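Local coordinates for protein 5'-deoxynucleotidase (Archaeoglobus fulgidus, PDB 1YNB) that probably hydrolyses 2'-deoxyribonucleoside 5'-phosphates to 2'-deoxyribonucleosides and phosphate, as a metal-dependent homodimeric enzyme of the HD-domain family, at residues I48-L53 with C65-A70; V116-S121 with E150-A155. One frame throughout, in Å; residues are numbered along the deposited sequence.

Interaction 1. Residues I48-L53 with C65-A70; sequences IIAFIL and CKAATA
Ala50 and Ala67 face each other where two consecutive helices of the HD domain, 39-56 and 61-73, fold back into an antiparallel hairpin. They illustrate how small residues let helices come close: the axes of 48-53 and 65-70 approach to 7.3 Å, their N-to-C directions 151° apart. At this tight part Ala50 CB sits 3.7 Å from Ala67 O, touching backbone rather than a long side chain, while Ala67 CB in turn lies 3.9 Å from Ala50 O. Ala123 of helix 117-135 also packs on Ala50, and Val116 on Ala67, closing this flank within the chain.

Phe51 fills the flank that faces the second subunit. Its CB meets Ala68 CB at 4.1 Å where the backbones come nearest, Phe51 CA and Ala68 CA lying 5.0 Å apart. CG stands anti to the backbone N (chi1 179°), and the ring presents its CD1-CE1 edge to Cys65. Cys65 N lies near the ring plane, 3.8 Å from Phe51 CD1. The sulfur is also at the edge: Cys65 SG is 3.9 Å from Phe51 CE1 and 78° off the ring normal, a sulfur-aromatic contact made from beside the ring. This flank is buried by the second subunit, whose Phe73 meets the Phe51 ring edge-to-face and whose Thr69 packs on Phe51 and Cys65. An alanine in place of Phe51 would keep the CB contact with Ala68 but would probably leave Cys65 SG and Phe73 of the second subunit without their aromatic partner.

On the solvent side Lys66, partly exposed, starts away from helix 39-56, and its NZ forms a salt bridge with Asp115. One turn along, Thr69 OG1 donates to Cys65 O at 2.9 Å, arriving from the opposite face of the carbonyl plane to Thr69 N.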
loop_
_atom_site.group_PDB
_atom_site.type_symbol
_atom_site.label_atom_id
_atom_site.label_comp_id
_atom_site.label_asym_id
_atom_site.label_seq_id
_atom_site.Cartn_x
_atom_site.Cartn_y
_atom_site.Cartn_z
ATOM N N ILE A 48 -10.168 -5.813 9.522
ATOM C CA ILE A 48 -11.013 -4.652 9.425
ATOM C C ILE A 48 -12.454 -5.084 9.093
ATOM O O ILE A 48 -13.437 -4.584 9.677
ATOM C CB ILE A 48 -10.413 -3.666 8.388
ATOM C CG1 ILE A 48 -9.093 -3.116 8.956
ATOM C CG2 ILE A 48 -11.383 -2.505 8.058
ATOM C CD1 ILE A 48 -8.310 -2.275 7.969
ATOM N N ILE A 49 -12.617 -6.030 8.171
ATOM C CA ILE A 49 -13.977 -6.481 7.886
ATOM C C ILE A 49 -14.659 -7.104 9.129
ATOM O O ILE A 49 -15.854 -6.891 9.335
ATOM C CB ILE A 49 -13.968 -7.531 6.762
ATOM C CG1 ILE A 49 -13.581 -6.794 5.446
ATOM C CG2 ILE A 49 -15.357 -8.165 6.589
ATOM C CD1 ILE A 49 -13.345 -7.802 4.222
ATOM N N ALA A 50 -13.903 -7.876 9.913
ATOM C CA ALA A 50 -14.470 -8.546 11.092
ATOM C C ALA A 50 -14.970 -7.487 12.085
ATOM O O ALA A 50 -16.029 -7.657 12.700
ATOM C CB ALA A 50 -13.446 -9.453 11.733
ATOM N N PHE A 51 -14.212 -6.403 12.210
ATOM C CA PHE A 51 -14.570 -5.257 13.056
ATOM C C PHE A 51 -15.916 -4.725 12.539
ATOM O O PHE A 51 -16.880 -4.556 13.296
ATOM C CB PHE A 51 -13.501 -4.189 12.921
ATOM C CG PHE A 51 -13.765 -2.948 13.712
ATOM C CD1 PHE A 51 -13.510 -2.922 15.086
ATOM C CD2 PHE A 51 -14.241 -1.806 13.087
ATOM C CE1 PHE A 51 -13.725 -1.753 15.833
ATOM C CE2 PHE A 51 -14.463 -0.632 13.814
ATOM C CZ PHE A 51 -14.191 -0.629 15.209
ATOM N N ILE A 52 -15.997 -4.488 11.225
ATOM C CA ILE A 52 -17.235 -4.004 10.632
ATOM C C ILE A 52 -18.420 -4.955 10.857
ATOM O O ILE A 52 -19.535 -4.501 11.178
ATOM C CB ILE A 52 -17.065 -3.783 9.114
ATOM C CG1 ILE A 52 -16.161 -2.569 8.866
ATOM C CG2 ILE A 52 -18.428 -3.504 8.458
ATOM C CD1 ILE A 52 -15.686 -2.454 7.390
ATOM N N LEU A 53 -18.202 -6.249 10.658
ATOM C CA LEU A 53 -19.282 -7.232 10.839
ATOM C C LEU A 53 -19.837 -7.196 12.262
ATOM O O LEU A 53 -21.049 -7.270 12.462
ATOM C CB LEU A 53 -18.806 -8.655 10.541
ATOM C CG LEU A 53 -18.509 -8.953 9.056
ATOM C CD1 LEU A 53 -18.037 -10.369 8.890
ATOM C CD2 LEU A 53 -19.740 -8.699 8.227
ATOM N N CYS A 65 -13.453 -4.886 18.337
ATOM C CA CYS A 65 -11.986 -4.922 18.403
ATOM C C CYS A 65 -11.482 -6.341 18.657
ATOM O O CYS A 65 -10.414 -6.746 18.210
ATOM C CB CYS A 65 -11.487 -3.991 19.516
ATOM S SG CYS A 65 -11.726 -2.324 19.180
ATOM N N LYS A 66 -12.247 -7.137 19.387
ATOM C CA LYS A 66 -11.813 -8.499 19.649
ATOM C C LYS A 66 -11.945 -9.386 18.396
ATOM O O LYS A 66 -11.198 -10.359 18.180
ATOM C CB LYS A 66 -12.668 -9.089 20.772
ATOM C CG LYS A 66 -12.287 -10.484 21.168
ATOM C CD LYS A 66 -13.063 -10.860 22.452
ATOM C CE LYS A 66 -12.597 -12.169 23.027
ATOM N NZ LYS A 66 -13.486 -12.507 24.194
ATOM N N ALA A 67 -12.947 -9.071 17.603
ATOM C CA ALA A 67 -13.184 -9.834 16.393
ATOM C C ALA A 67 -12.041 -9.516 15.416
ATOM O O ALA A 67 -11.559 -10.405 14.723
ATOM C CB ALA A 67 -14.526 -9.452 15.809
ATOM N N ALA A 68 -11.664 -8.260 15.346
ATOM C CA ALA A 68 -10.571 -7.854 14.460
ATOM C C ALA A 68 -9.286 -8.540 14.875
ATOM O O ALA A 68 -8.562 -9.097 14.044
ATOM C CB ALA A 68 -10.413 -6.352 14.480
ATOM N N THR A 69 -9.002 -8.552 16.181
ATOM C CA THR A 69 -7.785 -9.184 16.655
ATOM C C THR A 69 -7.767 -10.661 16.370
ATOM O O THR A 69 -6.752 -11.223 15.956
ATOM C CB THR A 69 -7.605 -8.943 18.191
ATOM O OG1 THR A 69 -7.663 -7.547 18.437
ATOM C CG2 THR A 69 -6.295 -9.481 18.666
ATOM N N ALA A 70 -8.899 -11.318 16.583
ATOM C CA ALA A 70 -8.968 -12.734 16.331
ATOM C C ALA A 70 -8.711 -13.020 14.849
ATOM O O ALA A 70 -8.116 -14.040 14.496
ATOM C CB ALA A 70 -10.372 -13.262 16.728
#

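Interaction 2. Residues V116-S121 with E150-A155; sequences VEVYVS and ELKTDA
Val118 and Thr153 meet methyl to methyl, Val118 CG1 to Thr153 CG2 at 3.5 Å, closer than carbons usually pack, the two side chains passing antiparallel to one another. The contact docks the N-capped start of helix 154-166 on the first turn of helix 117-135. Val118 CG1 also touches the aliphatic part of Lys152, 3.9 Å from Lys152 CD. Beyond CG the lysine chain is extended, which carries its amine over Val118 to the neighbourhood of Ser121. There Lys152 NZ and Ser121 OG are 3.5 Å apart, neighbours rather than a bonded pair. On the other flank Tyr119 CE1 approaches Thr153 CG2 obliquely at 4.2 Å, while the phenol OH is hydrogen-bonded to Glu59.

The next shell explains how the loop is held. Asp122, one residue past 116-121, takes the backbone N of Lys152 on OD1 and that of Thr153 on OD2, so both carboxylate oxygens are used on the approaching chain. Lys125 NZ, further along the same helix, bonds to Glu150 O. Thr153 is the N-cap of helix 154-166: with chi1 at 74°, OG1 lies between the backbone N and the carbonyl carbon, and it accepts from Ala156 N. Ser121 lies near, without touching, His42, His74, Asp75 and Asp124, a cluster consistent with the HD-domain pattern though without bound metal here.

The chemistry therefore divides in two: the contact across the segments is mainly apolar, methyls and methylenes meeting at a partly open surface, whereas the directional grip on the loop backbone comes from Asp122 and Lys125, further along helix 117-135.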
loop_
_atom_site.group_PDB
_atom_site.type_symbol
_atom_site.label_atom_id
_atom_site.label_comp_id
_atom_site.label_asym_id
_atom_site.label_seq_id
_atom_site.Cartn_x
_atom_site.Cartn_y
_atom_site.Cartn_z
ATOM N N VAL A 116 -16.068 -14.927 18.908
ATOM C CA VAL A 116 -16.067 -14.103 17.701
ATOM C C VAL A 116 -15.658 -14.938 16.499
ATOM O O VAL A 116 -15.435 -14.403 15.408
ATOM C CB VAL A 116 -15.074 -12.885 17.817
ATOM C CG1 VAL A 116 -15.558 -11.885 18.845
ATOM C CG2 VAL A 116 -13.686 -13.370 18.169
ATOM N N GLU A 117 -15.548 -16.246 16.674
ATOM C CA GLU A 117 -15.142 -17.057 15.551
ATOM C C GLU A 117 -16.073 -16.936 14.363
ATOM O O GLU A 117 -15.638 -17.115 13.226
ATOM C CB GLU A 117 -14.961 -18.530 15.948
ATOM C CG GLU A 117 -13.667 -18.741 16.750
ATOM C CD GLU A 117 -12.486 -17.882 16.217
ATOM O OE1 GLU A 117 -11.974 -18.132 15.098
ATOM O OE2 GLU A 117 -12.069 -16.940 16.918
ATOM N N VAL A 118 -17.345 -16.632 14.597
ATOM C CA VAL A 118 -18.226 -16.509 13.444
ATOM C C VAL A 118 -17.917 -15.250 12.653
ATOM O O VAL A 118 -17.992 -15.270 11.434
ATOM C CB VAL A 118 -19.720 -16.532 13.821
ATOM C CG1 VAL A 118 -20.559 -16.262 12.614
ATOM C CG2 VAL A 118 -20.085 -17.918 14.334
ATOM N N TYR A 119 -17.558 -14.160 13.326
ATOM C CA TYR A 119 -17.221 -12.948 12.584
ATOM C C TYR A 119 -15.897 -13.154 11.834
ATOM O O TYR A 119 -15.718 -12.634 10.732
ATOM C CB TYR A 119 -17.095 -11.732 13.509
ATOM C CG TYR A 119 -18.392 -11.377 14.193
ATOM C CD1 TYR A 119 -19.526 -11.038 13.445
ATOM C CD2 TYR A 119 -18.513 -11.454 15.588
ATOM C CE1 TYR A 119 -20.750 -10.797 14.061
ATOM C CE2 TYR A 119 -19.742 -11.208 16.216
ATOM C CZ TYR A 119 -20.856 -10.886 15.441
ATOM O OH TYR A 119 -22.085 -10.698 16.031
ATOM N N VAL A 120 -14.981 -13.907 12.431
ATOM C CA VAL A 120 -13.696 -14.169 11.801
ATOM C C VAL A 120 -13.920 -15.015 10.558
ATOM O O VAL A 120 -13.358 -14.737 9.488
ATOM C CB VAL A 120 -12.732 -14.904 12.763
ATOM C CG1 VAL A 120 -11.385 -15.199 12.061
ATOM C CG2 VAL A 120 -12.474 -14.021 13.994
ATOM N N SER A 121 -14.749 -16.043 10.698
ATOM C CA SER A 121 -15.041 -16.950 9.591
ATOM C C SER A 121 -15.677 -16.213 8.412
ATOM O O SER A 121 -15.254 -16.402 7.270
ATOM C CB SER A 121 -15.986 -18.072 10.051
ATOM O OG SER A 121 -16.142 -19.040 9.023
ATOM N N GLU A 150 -20.634 -19.042 1.132
ATOM C CA GLU A 150 -21.529 -19.375 2.229
ATOM C C GLU A 150 -21.146 -18.563 3.461
ATOM O O GLU A 150 -20.174 -18.881 4.129
ATOM C CB GLU A 150 -21.412 -20.864 2.556
ATOM C CG GLU A 150 -21.543 -21.819 1.372
ATOM C CD GLU A 150 -22.921 -21.789 0.716
ATOM O OE1 GLU A 150 -23.335 -22.831 0.157
ATOM O OE2 GLU A 150 -23.586 -20.727 0.745
ATOM N N LEU A 151 -21.902 -17.514 3.745
ATOM C CA LEU A 151 -21.642 -16.673 4.901
ATOM C C LEU A 151 -22.679 -17.057 5.937
ATOM O O LEU A 151 -23.745 -17.551 5.574
ATOM C CB LEU A 151 -21.791 -15.204 4.520
ATOM C CG LEU A 151 -20.749 -14.765 3.468
ATOM C CD1 LEU A 151 -21.147 -13.431 2.865
ATOM C CD2 LEU A 151 -19.360 -14.703 4.102
ATOM N N LYS A 152 -22.378 -16.818 7.214
ATOM C CA LYS A 152 -23.297 -17.169 8.293
ATOM C C LYS A 152 -24.072 -15.989 8.848
ATOM O O LYS A 152 -25.255 -16.141 9.179
ATOM C CB LYS A 152 -22.539 -17.823 9.451
ATOM C CG LYS A 152 -21.697 -19.053 9.124
ATOM C CD LYS A 152 -20.902 -19.442 10.377
ATOM C CE LYS A 152 -19.641 -20.264 10.077
ATOM N NZ LYS A 152 -18.634 -20.215 11.205
ATOM N N THR A 153 -23.442 -14.821 8.957
ATOM C CA THR A 153 -24.129 -13.663 9.533
ATOM C C THR A 153 -24.920 -12.810 8.559
ATOM O O THR A 153 -24.589 -12.726 7.378
ATOM C CB THR A 153 -23.161 -12.735 10.305
ATOM O OG1 THR A 153 -22.336 -11.990 9.384
ATOM C CG2 THR A 153 -22.275 -13.558 11.216
ATOM N N ASP A 154 -25.988 -12.185 9.053
ATOM C CA ASP A 154 -26.810 -11.347 8.202
ATOM C C ASP A 154 -26.021 -10.132 7.734
ATOM O O ASP A 154 -26.274 -9.604 6.653
ATOM C CB ASP A 154 -28.053 -10.854 8.943
ATOM C CG ASP A 154 -29.110 -11.952 9.134
ATOM O OD1 ASP A 154 -29.017 -13.042 8.510
ATOM O OD2 ASP A 154 -30.045 -11.691 9.923
ATOM N N ALA A 155 -25.103 -9.655 8.573
ATOM C CA ALA A 155 -24.308 -8.486 8.215
ATOM C C ALA A 155 -23.393 -8.825 7.027
ATOM O O ALA A 155 -23.241 -8.030 6.107
ATOM C CB ALA A 155 -23.460 -8.042 9.407
#

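From the N terminus, helix 39-56 comes first and helix 61-73 turns back on it. Interaction 1 closes this short excursion, with only 11 residues between its segments. The chain then passes through the short helices 78-81 and 96-103 to helix 117-135, and interaction 2 closes a second, longer loop of 28 residues by bringing in the start of helix 154-166. The two contacts follow in series, neither nested nor crossed, yet their centres are 11 Å apart and they touch: Ala70 CB meets Val120 CG2 at 3.5 Å, and Leu53 CD1 meets Tyr119 O at 3.7 Å. Helix 117-135 thus joins the hairpin, which carries subunit contacts, to the C-terminal helix.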